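Glucosidase (Croceicoccus marinus, PDB 5Z3K) acts as a beta-glucosidase of glycoside hydrolase family 39, probably hydrolysing the O-glycosidic bonds of its substrates. Local coordinates at residues A[377-382]-A[414-419]; A[385-390]-A[410-415]; A[280-285]-A[473-478]. One frame throughout, in Å; residues are numbered along the deposited sequence.

Contact 1: A[377-382]-A[414-419]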
loop_
_atom_site.group_PDB
_atom_site.type_symbol
_atom_site.label_atom_id
_atom_site.label_comp_id
_atom_site.label_asym_id
_atom_site.label_seq_id
_atom_site.Cartn_x
_atom_site.Cartn_y
_atom_site.Cartn_z
ATOM N N TYR A 377 -8.232 18.074 -0.956
ATOM C CA TYR A 377 -7.542 17.799 -2.208
ATOM C C TYR A 377 -8.401 18.227 -3.391
ATOM O O TYR A 377 -9.599 17.935 -3.433
ATOM C CB TYR A 377 -7.199 16.301 -2.344
ATOM C CG TYR A 377 -6.620 15.996 -3.706
ATOM C CD1 TYR A 377 -5.279 16.247 -3.975
ATOM C CD2 TYR A 377 -7.420 15.531 -4.742
ATOM C CE1 TYR A 377 -4.749 16.010 -5.218
ATOM C CE2 TYR A 377 -6.896 15.302 -6.001
ATOM C CZ TYR A 377 -5.557 15.547 -6.227
ATOM O OH TYR A 377 -5.020 15.312 -7.474
ATOM N N ALA A 378 -7.782 18.869 -4.382
ATOM C CA ALA A 378 -8.490 19.323 -5.577
ATOM C C ALA A 378 -7.902 18.645 -6.807
ATOM O O ALA A 378 -6.700 18.761 -7.065
ATOM C CB ALA A 378 -8.407 20.847 -5.712
ATOM N N ILE A 379 -8.742 17.929 -7.550
ATOM C CA ILE A 379 -8.326 17.446 -8.870
ATOM C C ILE A 379 -8.003 18.651 -9.746
ATOM O O ILE A 379 -8.826 19.582 -9.835
ATOM C CB ILE A 379 -9.436 16.596 -9.514
ATOM C CG1 ILE A 379 -9.687 15.310 -8.719
ATOM C CG2 ILE A 379 -9.082 16.271 -10.957
ATOM C CD1 ILE A 379 -11.022 14.651 -9.055
ATOM N N PRO A 380 -6.840 18.711 -10.389
ATOM C CA PRO A 380 -6.545 19.863 -11.252
ATOM C C PRO A 380 -7.501 19.937 -12.437
ATOM O O PRO A 380 -7.977 18.917 -12.949
ATOM C CB PRO A 380 -5.100 19.611 -11.701
ATOM C CG PRO A 380 -4.525 18.715 -10.622
ATOM C CD PRO A 380 -5.668 17.835 -10.205
ATOM N N ASP A 381 -7.768 21.173 -12.880
ATOM C CA ASP A 381 -8.750 21.407 -13.940
ATOM C C ASP A 381 -8.495 20.544 -15.166
ATOM O O ASP A 381 -9.434 19.987 -15.746
ATOM C CB ASP A 381 -8.754 22.880 -14.354
ATOM C CG ASP A 381 -9.087 23.801 -13.217
ATOM O OD1 ASP A 381 -10.040 23.501 -12.471
ATOM O OD2 ASP A 381 -8.386 24.821 -13.060
HETATM N N MSE A 382 -7.241 20.417 -15.586
HETATM C CA MSE A 382 -6.991 19.722 -16.836
HETATM C C MSE A 382 -7.378 18.252 -16.733
HETATM O O MSE A 382 -7.615 17.606 -17.748
HETATM C CB MSE A 382 -5.539 19.863 -17.266
HETATM C CG MSE A 382 -4.556 19.321 -16.282
HETATM SE SE MSE A 382 -2.789 19.157 -17.094
HETATM C CE MSE A 382 -1.779 19.149 -15.450
ATOM N N VAL A 414 -15.895 13.913 -14.337
ATOM C CA VAL A 414 -15.832 15.295 -14.801
ATOM C C VAL A 414 -16.562 16.247 -13.866
ATOM O O VAL A 414 -16.310 17.457 -13.902
ATOM C CB VAL A 414 -16.398 15.421 -16.228
ATOM C CG1 VAL A 414 -15.550 14.624 -17.218
ATOM C CG2 VAL A 414 -17.841 14.976 -16.261
ATOM N N ASP A 415 -17.453 15.738 -13.021
ATOM C CA ASP A 415 -18.204 16.566 -12.081
ATOM C C ASP A 415 -17.552 16.646 -10.703
ATOM O O ASP A 415 -18.142 17.218 -9.775
ATOM C CB ASP A 415 -19.637 16.042 -11.952
ATOM C CG ASP A 415 -20.397 16.104 -13.269
ATOM O OD1 ASP A 415 -20.246 17.117 -13.989
ATOM O OD2 ASP A 415 -21.129 15.142 -13.588
ATOM N N ALA A 416 -16.338 16.117 -10.549
ATOM C CA ALA A 416 -15.704 16.016 -9.240
ATOM C C ALA A 416 -14.801 17.200 -8.914
ATOM O O ALA A 416 -13.837 17.036 -8.155
ATOM C CB ALA A 416 -14.910 14.712 -9.141
ATOM N N ARG A 417 -15.082 18.388 -9.456
ATOM C CA ARG A 417 -14.316 19.577 -9.098
ATOM C C ARG A 417 -14.416 19.828 -7.595
ATOM O O ARG A 417 -15.458 19.589 -6.984
ATOM C CB ARG A 417 -14.830 20.792 -9.877
ATOM C CG ARG A 417 -14.188 22.123 -9.481
ATOM C CD ARG A 417 -14.630 23.262 -10.401
ATOM N NE ARG A 417 -14.450 22.910 -11.810
ATOM C CZ ARG A 417 -13.300 23.027 -12.465
ATOM N NH1 ARG A 417 -12.229 23.497 -11.841
ATOM N NH2 ARG A 417 -13.220 22.678 -13.743
ATOM N N SER A 418 -13.311 20.277 -6.993
ATOM C CA SER A 418 -13.299 20.538 -5.557
ATOM C C SER A 418 -14.288 21.643 -5.205
ATOM O O SER A 418 -14.522 22.571 -5.988
ATOM C CB SER A 418 -11.889 20.925 -5.102
ATOM O OG SER A 418 -11.896 21.559 -3.838
ATOM N N THR A 419 -14.894 21.527 -4.019
ATOM C CA THR A 419 -15.794 22.577 -3.548
ATOM C C THR A 419 -15.041 23.870 -3.281
ATOM O O THR A 419 -15.646 24.947 -3.286
ATOM C CB THR A 419 -16.538 22.116 -2.287
ATOM O OG1 THR A 419 -17.259 20.912 -2.573
ATOM C CG2 THR A 419 -17.531 23.167 -1.812
HETATM O O HOH W 1 -11.311 19.530 -2.214
HETATM O O HOH W 2 -11.500 17.635 -6.589
HETATM O O HOH W 3 -10.936 20.658 -8.535
#
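Ile379 reaches Ala416 because chi1 of -65° sets CG1 anti to the carbonyl carbon and chi2 of 163° carries CD1 on in an extended line. CD1 then lies 3.9 Å from Ala416 CB. Ser418 turns its hydroxyl anti to its own backbone N (chi1 163°), while its CB presses on Ala378 CB at 3.5 Å. These touches make up most of the apolar packing; the two loops are otherwise linked through water. Both backbone polar atoms of Ile379 are used: its N donates to water 2 (2.9 Å), which in turn donates to Ala416 O, and its O receives a proton from water 3, which stands 2.9 Å from the donor Ser418 N. Water 1 lies between Tyr377 O, at 2.6 Å, and Ser418 OG, at 2.7 Å. That hydroxyl is also hydrogen-bonded to Gly420 N, so it has partners both across the contact and within its own loop. At the outer end Asp381 and Arg417, both exposed, bring opposite charges together, but the two groups are modelled too close for their placement to be trusted. Tyr377, buried at the inner end, bonds through OH to Arg234 O and meets Phe283 edge-to-face, which ties this end to helix 277-291 of the barrel. With three bridging waters and little apolar surface, the two loops are joined by a hydrated seam: waters 2 and 3 link the backbones of Ile379, Ala416 and Ser418, and any charge attraction is probably confined to the exposed end.

Contact 2: A[385-390]-A[410-415]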
loop_
_atom_site.group_PDB
_atom_site.type_symbol
_atom_site.label_atom_id
_atom_site.label_comp_id
_atom_site.label_asym_id
_atom_site.label_seq_id
_atom_site.Cartn_x
_atom_site.Cartn_y
_atom_site.Cartn_z
ATOM N N THR A 385 -11.437 17.290 -17.656
ATOM C CA THR A 385 -11.913 17.191 -19.027
ATOM C C THR A 385 -12.054 15.722 -19.407
ATOM O O THR A 385 -11.134 14.931 -19.188
ATOM C CB THR A 385 -10.934 17.887 -19.971
ATOM O OG1 THR A 385 -10.741 19.240 -19.541
ATOM C CG2 THR A 385 -11.457 17.873 -21.396
ATOM N N ALA A 386 -13.201 15.355 -19.974
ATOM C CA ALA A 386 -13.374 13.984 -20.429
ATOM C C ALA A 386 -12.427 13.691 -21.587
ATOM O O ALA A 386 -12.142 14.558 -22.414
ATOM C CB ALA A 386 -14.823 13.730 -20.855
ATOM N N ARG A 387 -11.922 12.459 -21.629
ATOM C CA ARG A 387 -11.110 12.011 -22.751
ATOM C C ARG A 387 -11.988 11.664 -23.946
ATOM O O ARG A 387 -13.145 11.263 -23.793
ATOM C CB ARG A 387 -10.295 10.772 -22.381
ATOM C CG ARG A 387 -9.498 10.865 -21.109
ATOM C CD ARG A 387 -8.692 9.588 -20.921
ATOM N NE ARG A 387 -8.099 9.511 -19.590
ATOM C CZ ARG A 387 -8.765 9.125 -18.505
ATOM N NH1 ARG A 387 -10.048 8.780 -18.593
ATOM N NH2 ARG A 387 -8.152 9.085 -17.330
ATOM N N ASP A 388 -11.411 11.800 -25.148
ATOM C CA ASP A 388 -12.034 11.239 -26.347
ATOM C C ASP A 388 -12.199 9.733 -26.222
ATOM O O ASP A 388 -13.240 9.175 -26.590
ATOM C CB ASP A 388 -11.186 11.548 -27.582
ATOM C CG ASP A 388 -11.410 12.940 -28.109
ATOM O OD1 ASP A 388 -12.393 13.583 -27.682
ATOM O OD2 ASP A 388 -10.602 13.388 -28.949
ATOM N N ARG A 389 -11.165 9.062 -25.723
ATOM C CA ARG A 389 -11.116 7.615 -25.599
ATOM C C ARG A 389 -10.490 7.302 -24.251
ATOM O O ARG A 389 -9.469 7.899 -23.895
ATOM C CB ARG A 389 -10.293 7.005 -26.740
ATOM C CG ARG A 389 -10.407 5.506 -26.878
ATOM C CD ARG A 389 -9.237 4.968 -27.685
ATOM N NE ARG A 389 -9.312 3.523 -27.854
ATOM C CZ ARG A 389 -8.257 2.745 -28.071
ATOM N NH1 ARG A 389 -7.043 3.281 -28.139
ATOM N NH2 ARG A 389 -8.413 1.434 -28.215
ATOM N N ASP A 390 -11.109 6.405 -23.490
ATOM C CA ASP A 390 -10.652 6.151 -22.121
ATOM C C ASP A 390 -9.540 5.103 -22.111
ATOM O O ASP A 390 -9.661 3.996 -21.579
ATOM C CB ASP A 390 -11.824 5.754 -21.238
ATOM C CG ASP A 390 -12.668 6.947 -20.848
ATOM O OD1 ASP A 390 -12.092 8.051 -20.696
ATOM O OD2 ASP A 390 -13.892 6.790 -20.699
ATOM N N PRO A 410 -10.589 4.243 -16.208
ATOM C CA PRO A 410 -12.009 4.544 -16.050
ATOM C C PRO A 410 -12.332 5.911 -16.626
ATOM O O PRO A 410 -11.438 6.753 -16.792
ATOM C CB PRO A 410 -12.219 4.507 -14.527
ATOM C CG PRO A 410 -10.874 4.701 -13.931
ATOM C CD PRO A 410 -9.879 4.162 -14.914
ATOM N N PRO A 411 -13.590 6.159 -16.980
ATOM C CA PRO A 411 -13.975 7.515 -17.386
ATOM C C PRO A 411 -13.695 8.504 -16.269
ATOM O O PRO A 411 -13.950 8.233 -15.090
ATOM C CB PRO A 411 -15.476 7.395 -17.666
ATOM C CG PRO A 411 -15.905 6.147 -16.968
ATOM C CD PRO A 411 -14.728 5.229 -17.004
ATOM N N ARG A 412 -13.160 9.656 -16.643
ATOM C CA ARG A 412 -12.868 10.671 -15.645
ATOM C C ARG A 412 -14.154 11.190 -15.009
ATOM O O ARG A 412 -15.200 11.287 -15.657
ATOM C CB ARG A 412 -12.096 11.816 -16.275
ATOM C CG ARG A 412 -10.682 11.454 -16.625
ATOM C CD ARG A 412 -10.029 12.610 -17.296
ATOM N NE ARG A 412 -8.609 12.374 -17.466
ATOM C CZ ARG A 412 -7.828 13.121 -18.229
ATOM N NH1 ARG A 412 -8.344 14.158 -18.887
ATOM N NH2 ARG A 412 -6.539 12.830 -18.331
ATOM N N ARG A 413 -14.066 11.513 -13.716
ATOM C CA ARG A 413 -15.193 12.056 -12.950
ATOM C C ARG A 413 -15.267 13.556 -13.213
ATOM O O ARG A 413 -14.777 14.384 -12.438
ATOM C CB ARG A 413 -15.022 11.763 -11.463
ATOM C CG ARG A 413 -15.057 10.296 -11.103
ATOM C CD ARG A 413 -15.331 10.121 -9.617
ATOM N NE ARG A 413 -14.313 10.789 -8.807
ATOM C CZ ARG A 413 -14.550 11.368 -7.638
ATOM N NH1 ARG A 413 -15.777 11.362 -7.123
ATOM N NH2 ARG A 413 -13.552 11.940 -6.976
ATOM N N VAL A 414 -15.895 13.913 -14.337
ATOM C CA VAL A 414 -15.832 15.295 -14.801
ATOM C C VAL A 414 -16.562 16.247 -13.866
ATOM O O VAL A 414 -16.310 17.457 -13.902
ATOM C CB VAL A 414 -16.398 15.421 -16.228
ATOM C CG1 VAL A 414 -15.550 14.624 -17.218
ATOM C CG2 VAL A 414 -17.841 14.976 -16.261
ATOM N N ASP A 415 -17.453 15.738 -13.021
ATOM C CA ASP A 415 -18.204 16.566 -12.081
ATOM C C ASP A 415 -17.552 16.646 -10.703
ATOM O O ASP A 415 -18.142 17.218 -9.775
ATOM C CB ASP A 415 -19.637 16.042 -11.952
ATOM C CG ASP A 415 -20.397 16.104 -13.269
ATOM O OD1 ASP A 415 -20.246 17.117 -13.989
ATOM O OD2 ASP A 415 -21.129 15.142 -13.588
HETATM O O HOH W 4 -9.369 7.849 -15.291
HETATM O O HOH W 5 -12.813 10.508 -19.683
#
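Arg387 and Arg412 pass at about a right angle, their guanidinium planes 50° apart. Arg412 NE sits 3.2 Å above the plane of the Arg387 guanidinium, displaced toward its rim, so one arginine lies over a face of the other. Both chains are extended from CG to NE, and the Arg412 methylene CG also rests on Arg387, 3.4 Å from NH1. The edges do the bonding. Arg412 NH1 donates to Thr385 O at 2.9 Å in a nearly straight bond (163°), with the oxygen in the guanidinium plane. Arg387 NH1 is shared: it donates to Pro410 O at 3.0 Å, a more bent bond (143°) tilted out of both planes, and to Asp390 OD1 at 3.0 Å in a salt bridge that meets the carboxylate from above its plane. Two waters complete the net. Water 4 links Arg387 NH2 with Pro410 O, and water 5 takes protons from the backbone N of Arg387 and Arg412 and gives one to Asp390 OD1. Asn232 reaches both arginines, its OD1 bonding Arg387 NE and its O bonding Arg412 NH2. Beside this polar network Val414 CG1 packs on Ala386 CB at 3.8 Å, and Asp390 OD2 lies 3.4 Å from Pro411 CA. The loop after strand 369-376 thus meets the loop before strand 423-429 at the surface, where Pro410 touches helix 238-252. An alanine in place of Arg387 would probably leave the Asp390 carboxylate without its salt-bridge mate and open a gap over Arg412 CG and NE. The two guanidinium groups lie close and crossed; the carbonyl oxygens, Asn232 and Asp390 that accept their N-H groups probably make this tolerable.

Contact 3: A[280-285]-A[473-478]; sequences NAAFLA and SGVELI
Ala281 O is met from two sides of the contact: it accepts the helical hydrogen bond from Ala285 N at 3.1 Å, and the methyl CG2 of Val475 touches it at 3.7 Å. Val475 CG2, anti to the carbonyl carbon, also lies against Ala282 CA at 3.6 Å and Ala285 CB at 3.8 Å. The other branch, CG1, touches Ala285 CB as well. Two residues before Val475, Ser473 CA lies 3.6 Å from Ala282 CB, and here Ser473 and Gly474 form a G1 beta bulge opposite Asn376. The axes of helix 280-285 and strand 474-478 approach to 7.3 Å, at 54° between their directions, consistent with the alanines on this face of the helix. Polar links flank this apolar packing: Ser473 OG bonds Asp279 OD1, and Ala282 O bonds Ser375 OG. Helix 277-291 follows barrel strand 259-266 and precedes 298-301, whereas strand 474-482 runs between 369-376 and 438-446 in the nine-stranded sheet; helix 329-341 touches both partners, through Ala281 and Leu477, so the contact lies buried where barrel and sheet meet.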
loop_
_atom_site.group_PDB
_atom_site.type_symbol
_atom_site.label_atom_id
_atom_site.label_comp_id
_atom_site.label_asym_id
_atom_site.label_seq_id
_atom_site.Cartn_x
_atom_site.Cartn_y
_atom_site.Cartn_z
ATOM N N ASN A 280 0.548 16.003 -3.710
ATOM C CA ASN A 280 0.646 14.554 -3.594
ATOM C C ASN A 280 0.241 14.091 -2.199
ATOM O O ASN A 280 -0.482 13.100 -2.054
ATOM C CB ASN A 280 2.086 14.126 -3.919
ATOM C CG ASN A 280 2.220 12.624 -4.185
ATOM O OD1 ASN A 280 1.776 11.798 -3.389
ATOM N ND2 ASN A 280 2.852 12.273 -5.304
ATOM N N ALA A 281 0.699 14.807 -1.165
ATOM C CA ALA A 281 0.319 14.505 0.213
ATOM C C ALA A 281 -1.196 14.518 0.389
ATOM O O ALA A 281 -1.777 13.597 0.977
ATOM C CB ALA A 281 0.969 15.521 1.153
ATOM N N ALA A 282 -1.852 15.566 -0.110
ATOM C CA ALA A 282 -3.302 15.634 0.021
ATOM C C ALA A 282 -3.965 14.517 -0.773
ATOM O O ALA A 282 -4.967 13.940 -0.330
ATOM C CB ALA A 282 -3.816 17.002 -0.430
ATOM N N PHE A 283 -3.410 14.193 -1.941
ATOM C CA PHE A 283 -3.950 13.092 -2.739
ATOM C C PHE A 283 -3.900 11.786 -1.968
ATOM O O PHE A 283 -4.887 11.043 -1.914
ATOM C CB PHE A 283 -3.180 12.957 -4.060
ATOM C CG PHE A 283 -3.622 11.786 -4.916
ATOM C CD1 PHE A 283 -3.161 10.491 -4.664
ATOM C CD2 PHE A 283 -4.498 11.984 -5.983
ATOM C CE1 PHE A 283 -3.579 9.413 -5.469
ATOM C CE2 PHE A 283 -4.903 10.928 -6.789
ATOM C CZ PHE A 283 -4.454 9.638 -6.528
ATOM N N LEU A 284 -2.735 11.459 -1.392
ATOM C CA LEU A 284 -2.611 10.134 -0.799
ATOM C C LEU A 284 -3.464 10.016 0.462
ATOM O O LEU A 284 -4.002 8.937 0.737
ATOM C CB LEU A 284 -1.138 9.800 -0.540
ATOM C CG LEU A 284 -0.409 10.378 0.657
ATOM C CD1 LEU A 284 -0.483 9.392 1.817
ATOM C CD2 LEU A 284 1.050 10.676 0.270
ATOM N N ALA A 285 -3.660 11.116 1.198
ATOM C CA ALA A 285 -4.573 11.065 2.335
ATOM C C ALA A 285 -6.020 10.889 1.875
ATOM O O ALA A 285 -6.763 10.074 2.438
ATOM C CB ALA A 285 -4.411 12.318 3.203
ATOM N N SER A 473 -4.872 21.199 -0.901
ATOM C CA SER A 473 -3.561 20.551 -0.807
ATOM C C SER A 473 -3.013 20.619 0.619
ATOM O O SER A 473 -1.831 20.907 0.837
ATOM C CB SER A 473 -2.563 21.132 -1.814
ATOM O OG SER A 473 -3.089 21.096 -3.138
ATOM N N GLY A 474 -3.877 20.352 1.589
ATOM C CA GLY A 474 -3.467 20.268 2.979
ATOM C C GLY A 474 -4.143 19.096 3.658
ATOM O O GLY A 474 -5.234 18.668 3.266
ATOM N N VAL A 475 -3.469 18.570 4.681
ATOM C CA VAL A 475 -3.902 17.402 5.438
ATOM C C VAL A 475 -3.798 17.731 6.921
ATOM O O VAL A 475 -2.775 18.261 7.374
ATOM C CB VAL A 475 -3.056 16.152 5.096
ATOM C CG1 VAL A 475 -3.525 14.941 5.904
ATOM C CG2 VAL A 475 -3.125 15.856 3.595
ATOM N N GLU A 476 -4.876 17.490 7.659
ATOM C CA GLU A 476 -4.883 17.778 9.086
ATOM C C GLU A 476 -5.400 16.634 9.955
ATOM O O GLU A 476 -6.431 16.029 9.659
ATOM C CB GLU A 476 -5.692 19.048 9.367
ATOM C CG GLU A 476 -5.528 19.589 10.778
ATOM C CD GLU A 476 -5.510 21.104 10.821
ATOM O OE1 GLU A 476 -6.561 21.703 11.134
ATOM O OE2 GLU A 476 -4.447 21.696 10.544
ATOM N N LEU A 477 -4.672 16.349 11.028
ATOM C CA LEU A 477 -5.070 15.328 11.990
ATOM C C LEU A 477 -5.410 16.037 13.284
ATOM O O LEU A 477 -4.577 16.765 13.826
ATOM C CB LEU A 477 -3.964 14.297 12.233
ATOM C CG LEU A 477 -4.279 13.253 13.307
ATOM C CD1 LEU A 477 -5.440 12.381 12.852
ATOM C CD2 LEU A 477 -3.041 12.376 13.582
ATOM N N ILE A 478 -6.629 15.846 13.757
ATOM C CA ILE A 478 -7.059 16.349 15.049
ATOM C C ILE A 478 -7.062 15.171 15.996
ATOM O O ILE A 478 -7.723 14.160 15.731
ATOM C CB ILE A 478 -8.454 16.992 14.977
ATOM C CG1 ILE A 478 -8.487 18.094 13.918
ATOM C CG2 ILE A 478 -8.887 17.473 16.370
ATOM C CD1 ILE A 478 -7.408 19.155 14.090
#

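The three contacts nest along the chain: contact 3 closes the widest loop, from helix 277-291 to strand 474-482, and contacts 1 and 2 lie inside it. Contacts 1 and 2 join the same two loops, one after strand 369-376 and one before strand 423-429, and share Val414 and Asp415; their centres are about 12 Å apart. The centres of contacts 1 and 3 are about 15 Å apart, and Tyr377 touches helix 280-285; those of 2 and 3 are about 24 Å apart, nearest atoms about 9 Å. Together they run along the side where sheet meets barrel: contact 3 joins a barrel helix to the sheet, and contacts 1 and 2 join two loops beside the barrel.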